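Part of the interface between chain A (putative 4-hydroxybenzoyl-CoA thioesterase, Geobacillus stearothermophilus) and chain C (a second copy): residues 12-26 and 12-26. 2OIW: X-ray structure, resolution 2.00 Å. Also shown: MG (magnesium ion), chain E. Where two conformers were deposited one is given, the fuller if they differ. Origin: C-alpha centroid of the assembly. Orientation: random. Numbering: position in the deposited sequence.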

# COMPACT_ATOMS: atom_id res chain seq x y z
N ARG A 12 -9.43 -3.90 -5.11
CA ARG A 12 -8.95 -5.04 -4.31
C ARG A 12 -9.46 -4.84 -2.90
O ARG A 12 -9.67 -3.69 -2.46
CB ARG A 12 -7.40 -5.06 -4.30
CG ARG A 12 -6.79 -5.27 -5.67
CD ARG A 12 -5.32 -4.84 -5.76
NE ARG A 12 -4.87 -4.95 -7.15
CZ ARG A 12 -3.69 -4.53 -7.61
NH1 ARG A 12 -2.79 -3.97 -6.80
NH2 ARG A 12 -3.44 -4.66 -8.90
N VAL A 13 -9.67 -5.94 -2.17
CA VAL A 13 -10.12 -5.84 -0.77
C VAL A 13 -9.16 -4.94 0.04
O VAL A 13 -9.62 -4.11 0.83
CB VAL A 13 -10.29 -7.25 -0.11
CG1 VAL A 13 -10.56 -7.17 1.40
CG2 VAL A 13 -11.39 -8.03 -0.81
N SER A 14 -7.86 -5.12 -0.17
CA SER A 14 -6.81 -4.36 0.53
C SER A 14 -6.84 -2.84 0.29
O SER A 14 -6.29 -2.08 1.08
CB SER A 14 -5.41 -4.90 0.19
OG SER A 14 -5.11 -4.74 -1.18
N GLU A 15 -7.54 -2.40 -0.76
CA GLU A 15 -7.68 -0.97 -1.08
C GLU A 15 -8.88 -0.29 -0.37
O GLU A 15 -9.07 0.93 -0.47
CB GLU A 15 -7.78 -0.81 -2.61
CG GLU A 15 -6.42 -1.14 -3.27
CD GLU A 15 -6.43 -1.20 -4.80
OE1 GLU A 15 -7.47 -1.56 -5.43
OE2 GLU A 15 -5.37 -0.89 -5.38
N THR A 16 -9.69 -1.09 0.32
CA THR A 16 -10.76 -0.58 1.18
C THR A 16 -10.20 -0.27 2.56
O THR A 16 -9.06 -0.61 2.84
CB THR A 16 -11.90 -1.58 1.31
OG1 THR A 16 -11.40 -2.80 1.90
CG2 THR A 16 -12.51 -1.88 -0.07
N ASP A 17 -10.99 0.37 3.43
CA ASP A 17 -10.63 0.45 4.84
C ASP A 17 -11.80 -0.01 5.68
O ASP A 17 -12.81 -0.43 5.13
CB ASP A 17 -10.13 1.85 5.25
CG ASP A 17 -11.13 2.95 4.95
OD1 ASP A 17 -12.36 2.69 4.91
OD2 ASP A 17 -10.67 4.11 4.77
N GLY A 18 -11.67 0.05 7.01
CA GLY A 18 -12.74 -0.36 7.91
C GLY A 18 -14.08 0.38 7.78
O GLY A 18 -15.10 -0.13 8.25
N VAL A 19 -14.09 1.56 7.15
CA VAL A 19 -15.37 2.26 6.87
C VAL A 19 -16.20 1.53 5.79
O VAL A 19 -17.41 1.77 5.67
CB VAL A 19 -15.16 3.78 6.52
CG1 VAL A 19 -16.47 4.56 6.56
CG2 VAL A 19 -14.22 4.40 7.51
N GLY A 20 -15.57 0.63 5.03
CA GLY A 20 -16.28 -0.18 4.04
C GLY A 20 -16.23 0.33 2.60
O GLY A 20 -16.75 -0.30 1.68
N HIS A 21 -15.57 1.46 2.40
CA HIS A 21 -15.42 2.04 1.07
C HIS A 21 -13.94 1.96 0.65
O HIS A 21 -13.12 1.51 1.43
CB HIS A 21 -15.88 3.51 1.07
CG HIS A 21 -17.22 3.73 1.71
ND1 HIS A 21 -17.51 4.86 2.45
CD2 HIS A 21 -18.36 3.00 1.70
CE1 HIS A 21 -18.77 4.81 2.87
NE2 HIS A 21 -19.30 3.69 2.42
N ILE A 22 -13.62 2.36 -0.58
CA ILE A 22 -12.22 2.51 -1.00
C ILE A 22 -11.58 3.59 -0.14
O ILE A 22 -12.19 4.64 0.07
CB ILE A 22 -12.10 2.81 -2.52
CG1 ILE A 22 -12.62 1.61 -3.36
CG2 ILE A 22 -10.67 3.13 -2.88
CD1 ILE A 22 -11.72 0.30 -3.22
N ASN A 23 -10.39 3.30 0.40
CA ASN A 23 -9.66 4.26 1.24
C ASN A 23 -9.11 5.40 0.38
O ASN A 23 -8.76 5.19 -0.80
CB ASN A 23 -8.54 3.57 2.05
CG ASN A 23 -7.69 4.56 2.87
OD1 ASN A 23 -6.62 5.02 2.42
ND2 ASN A 23 -8.14 4.89 4.06
N ASN A 24 -9.08 6.61 0.95
CA ASN A 24 -8.61 7.80 0.24
C ASN A 24 -7.18 7.72 -0.33
O ASN A 24 -6.90 8.32 -1.38
CB ASN A 24 -8.75 9.01 1.16
CG ASN A 24 -7.63 9.09 2.18
OD1 ASN A 24 -6.59 9.66 1.90
ND2 ASN A 24 -7.83 8.56 3.36
N THR A 25 -6.28 6.98 0.34
CA THR A 25 -4.89 6.85 -0.11
C THR A 25 -4.77 5.99 -1.36
O THR A 25 -3.72 5.99 -2.01
CB THR A 25 -3.97 6.34 0.98
OG1 THR A 25 -4.31 4.98 1.30
CG2 THR A 25 -4.11 7.25 2.25
N THR A 26 -5.85 5.27 -1.67
CA THR A 26 -5.93 4.43 -2.87
C THR A 26 -6.07 5.27 -4.13
O THR A 26 -5.55 4.90 -5.16
CB THR A 26 -7.07 3.39 -2.75
OG1 THR A 26 -6.71 2.45 -1.74
CG2 THR A 26 -7.28 2.60 -4.04
MG MG E . -6.75 -1.20 3.22
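Chain C, residues 12-26: RVSETDGVGHINNTT

When two copies of one loop meet about a local twofold axis, each contact tends to be made twice, and close to the axis an atom may face its own counterpart. The 12-26 loops of this putative thioesterase illustrate the principle. Chain C packs on chain A in reciprocal register: Asp C17 CA lies 3.9 Å from Asp A17 CA, while Gly C18 CA and Gly C20 CA lie 4.1 Å from Gly A20 CA and Gly A18 CA, respectively. Together the two stretches bury 565 Å².

Chain C begins with Arg C12, out of reach of the chain A stretch, and enters a 3-10 segment at residues 13-15. The carbonyl of Val C13 faces the partner, its O 3.5 Å from Asp A17 CB, and Val C13 CG1 packs 3.7 Å from Asp A17 OD2. Ser C14, in the p rotamer, places its CB 3.5 Å from Asn A23 OD1 and 3.6 Å from Thr A25 OG1. Glu C15 turns away.

Thr C16 contributes to the contact through both its side chain and its carbonyl. Its OG1 donates to Val C13 O at 2.7 Å, and the same oxygen accepts from Gly A18 N at 2.8 Å, so one hydroxyl both braces its own loop and holds the other. Its carbonyl O approaches Thr A16 O to 3.0 Å, a spacing explained by the magnesium ion that both bind: the metal lies 2.3 Å from Thr C16 O and 2.4 Å from Thr A16 O. Ser A14 O, at 2.4 Å from MG, and two waters also bind the ion. Symmetry lapses here, for Ser C14 O instead accepts from those waters, at 2.6 Å from water 2 O and 3.3 Å from water 3 O.

A type I turn then runs from Asp C17 to Gly C20. The CB of Asp C17 rests 3.4 Å from Thr A16 OG1, although the CA-to-CB bond points away overall. Gly C18 N returns the symmetric hydrogen bond, donating to Thr A16 OG1 at 3.0 Å, and Gly C18 CA makes a CA-H...O contact with Asp A17 O at 3.2 Å. Water 1 donates to Gly C18 O and Gly A18 O, bridging the two turns. The positive phi of Gly C20, 109°, would jam a CB against the preceding carbonyl, so the backbone itself calls for glycine.

His C21 and Ile C22 make no contact with the chain A stretch. Asn C23 points toward it again, its OD1 3.4 Å from Ser A14 CB while also capping Thr C25 N at 2.9 Å. Thr C25 completes the pairing, with OG1 3.6 Å from Ser A14 CB.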

# COMPACT_ATOMS: atom_id res chain seq x y z
N ARG C 12 -2.47 2.11 10.82
CA ARG C 12 -3.05 3.21 10.06
C ARG C 12 -4.40 2.76 9.54
O ARG C 12 -4.59 1.58 9.31
CB ARG C 12 -2.14 3.57 8.87
CG ARG C 12 -0.76 4.08 9.28
CD ARG C 12 0.24 4.01 8.18
NE ARG C 12 1.56 4.33 8.72
CZ ARG C 12 2.71 4.17 8.06
NH1 ARG C 12 2.72 3.67 6.81
NH2 ARG C 12 3.85 4.46 8.67
N VAL C 13 -5.31 3.71 9.33
CA VAL C 13 -6.65 3.43 8.78
C VAL C 13 -6.49 2.69 7.44
O VAL C 13 -7.17 1.69 7.16
CB VAL C 13 -7.47 4.78 8.63
CG1 VAL C 13 -8.82 4.56 7.97
CG2 VAL C 13 -7.69 5.46 9.98
N SER C 14 -5.55 3.14 6.63
CA SER C 14 -5.35 2.57 5.30
C SER C 14 -4.88 1.11 5.35
O SER C 14 -4.94 0.41 4.36
CB SER C 14 -4.35 3.43 4.54
OG SER C 14 -3.06 3.30 5.09
N GLU C 15 -4.50 0.63 6.52
CA GLU C 15 -4.04 -0.77 6.66
C GLU C 15 -5.17 -1.75 7.06
O GLU C 15 -4.96 -2.93 7.14
CB GLU C 15 -2.86 -0.85 7.62
CG GLU C 15 -1.60 -0.14 7.07
CD GLU C 15 -0.48 0.06 8.10
OE1 GLU C 15 -0.77 0.26 9.30
OE2 GLU C 15 0.71 0.02 7.70
N THR C 16 -6.39 -1.25 7.25
CA THR C 16 -7.53 -2.12 7.51
C THR C 16 -8.16 -2.46 6.16
O THR C 16 -7.66 -2.03 5.12
CB THR C 16 -8.55 -1.44 8.45
OG1 THR C 16 -8.99 -0.19 7.88
CG2 THR C 16 -7.89 -1.18 9.81
N ASP C 17 -9.21 -3.28 6.16
CA ASP C 17 -10.07 -3.43 4.98
C ASP C 17 -11.52 -3.36 5.47
O ASP C 17 -11.74 -3.21 6.65
CB ASP C 17 -9.82 -4.74 4.26
CG ASP C 17 -9.95 -5.96 5.17
OD1 ASP C 17 -10.68 -5.88 6.20
OD2 ASP C 17 -9.30 -7.00 4.85
N GLY C 18 -12.48 -3.53 4.57
CA GLY C 18 -13.89 -3.39 4.91
C GLY C 18 -14.43 -4.33 5.98
O GLY C 18 -15.50 -4.09 6.52
N VAL C 19 -13.70 -5.41 6.30
CA VAL C 19 -14.15 -6.36 7.32
C VAL C 19 -14.02 -5.70 8.69
O VAL C 19 -14.71 -6.08 9.68
CB VAL C 19 -13.36 -7.70 7.28
CG1 VAL C 19 -14.15 -8.78 7.99
CG2 VAL C 19 -13.07 -8.15 5.83
N GLY C 20 -13.14 -4.70 8.76
CA GLY C 20 -13.00 -3.90 9.97
C GLY C 20 -11.73 -4.13 10.75
O GLY C 20 -11.48 -3.46 11.76
N HIS C 21 -10.95 -5.11 10.31
CA HIS C 21 -9.69 -5.40 10.93
C HIS C 21 -8.53 -5.10 9.97
O HIS C 21 -8.76 -4.76 8.79
CB HIS C 21 -9.66 -6.87 11.38
CG HIS C 21 -9.94 -7.86 10.28
ND1 HIS C 21 -10.75 -8.96 10.46
CD2 HIS C 21 -9.49 -7.93 9.00
CE1 HIS C 21 -10.79 -9.66 9.34
NE2 HIS C 21 -10.04 -9.05 8.43
N ILE C 22 -7.30 -5.24 10.46
CA ILE C 22 -6.09 -5.09 9.64
C ILE C 22 -6.12 -6.13 8.52
O ILE C 22 -6.41 -7.30 8.78
CB ILE C 22 -4.83 -5.29 10.48
CG1 ILE C 22 -4.73 -4.21 11.56
CG2 ILE C 22 -3.57 -5.31 9.61
CD1 ILE C 22 -4.51 -2.77 11.03
N ASN C 23 -5.85 -5.69 7.29
CA ASN C 23 -5.85 -6.59 6.13
C ASN C 23 -4.63 -7.48 6.17
O ASN C 23 -3.55 -7.06 6.62
CB ASN C 23 -5.87 -5.77 4.83
CG ASN C 23 -5.88 -6.62 3.58
OD1 ASN C 23 -4.84 -6.80 2.93
ND2 ASN C 23 -7.05 -7.15 3.21
N ASN C 24 -4.80 -8.73 5.73
CA ASN C 24 -3.72 -9.70 5.73
C ASN C 24 -2.48 -9.22 4.97
O ASN C 24 -1.35 -9.61 5.33
CB ASN C 24 -4.20 -11.02 5.16
CG ASN C 24 -4.51 -10.94 3.68
OD1 ASN C 24 -3.67 -11.23 2.83
ND2 ASN C 24 -5.71 -10.53 3.36
N THR C 25 -2.65 -8.36 3.97
CA THR C 25 -1.49 -7.93 3.19
C THR C 25 -0.64 -6.92 3.96
O THR C 25 0.50 -6.66 3.60
CB THR C 25 -1.88 -7.39 1.79
OG1 THR C 25 -2.58 -6.16 1.94
CG2 THR C 25 -2.80 -8.40 1.08
N THR C 26 -1.18 -6.38 5.05
CA THR C 26 -0.40 -5.46 5.90
C THR C 26 0.63 -6.23 6.71
O THR C 26 1.68 -5.71 7.09
CB THR C 26 -1.34 -4.69 6.81
OG1 THR C 26 -2.23 -3.94 5.99
CG2 THR C 26 -0.62 -3.75 7.76
O HOH W 1 -15.50 -2.39 9.22
O HOH W 2 -6.29 0.87 2.14
O HOH W 3 -5.25 -2.78 3.68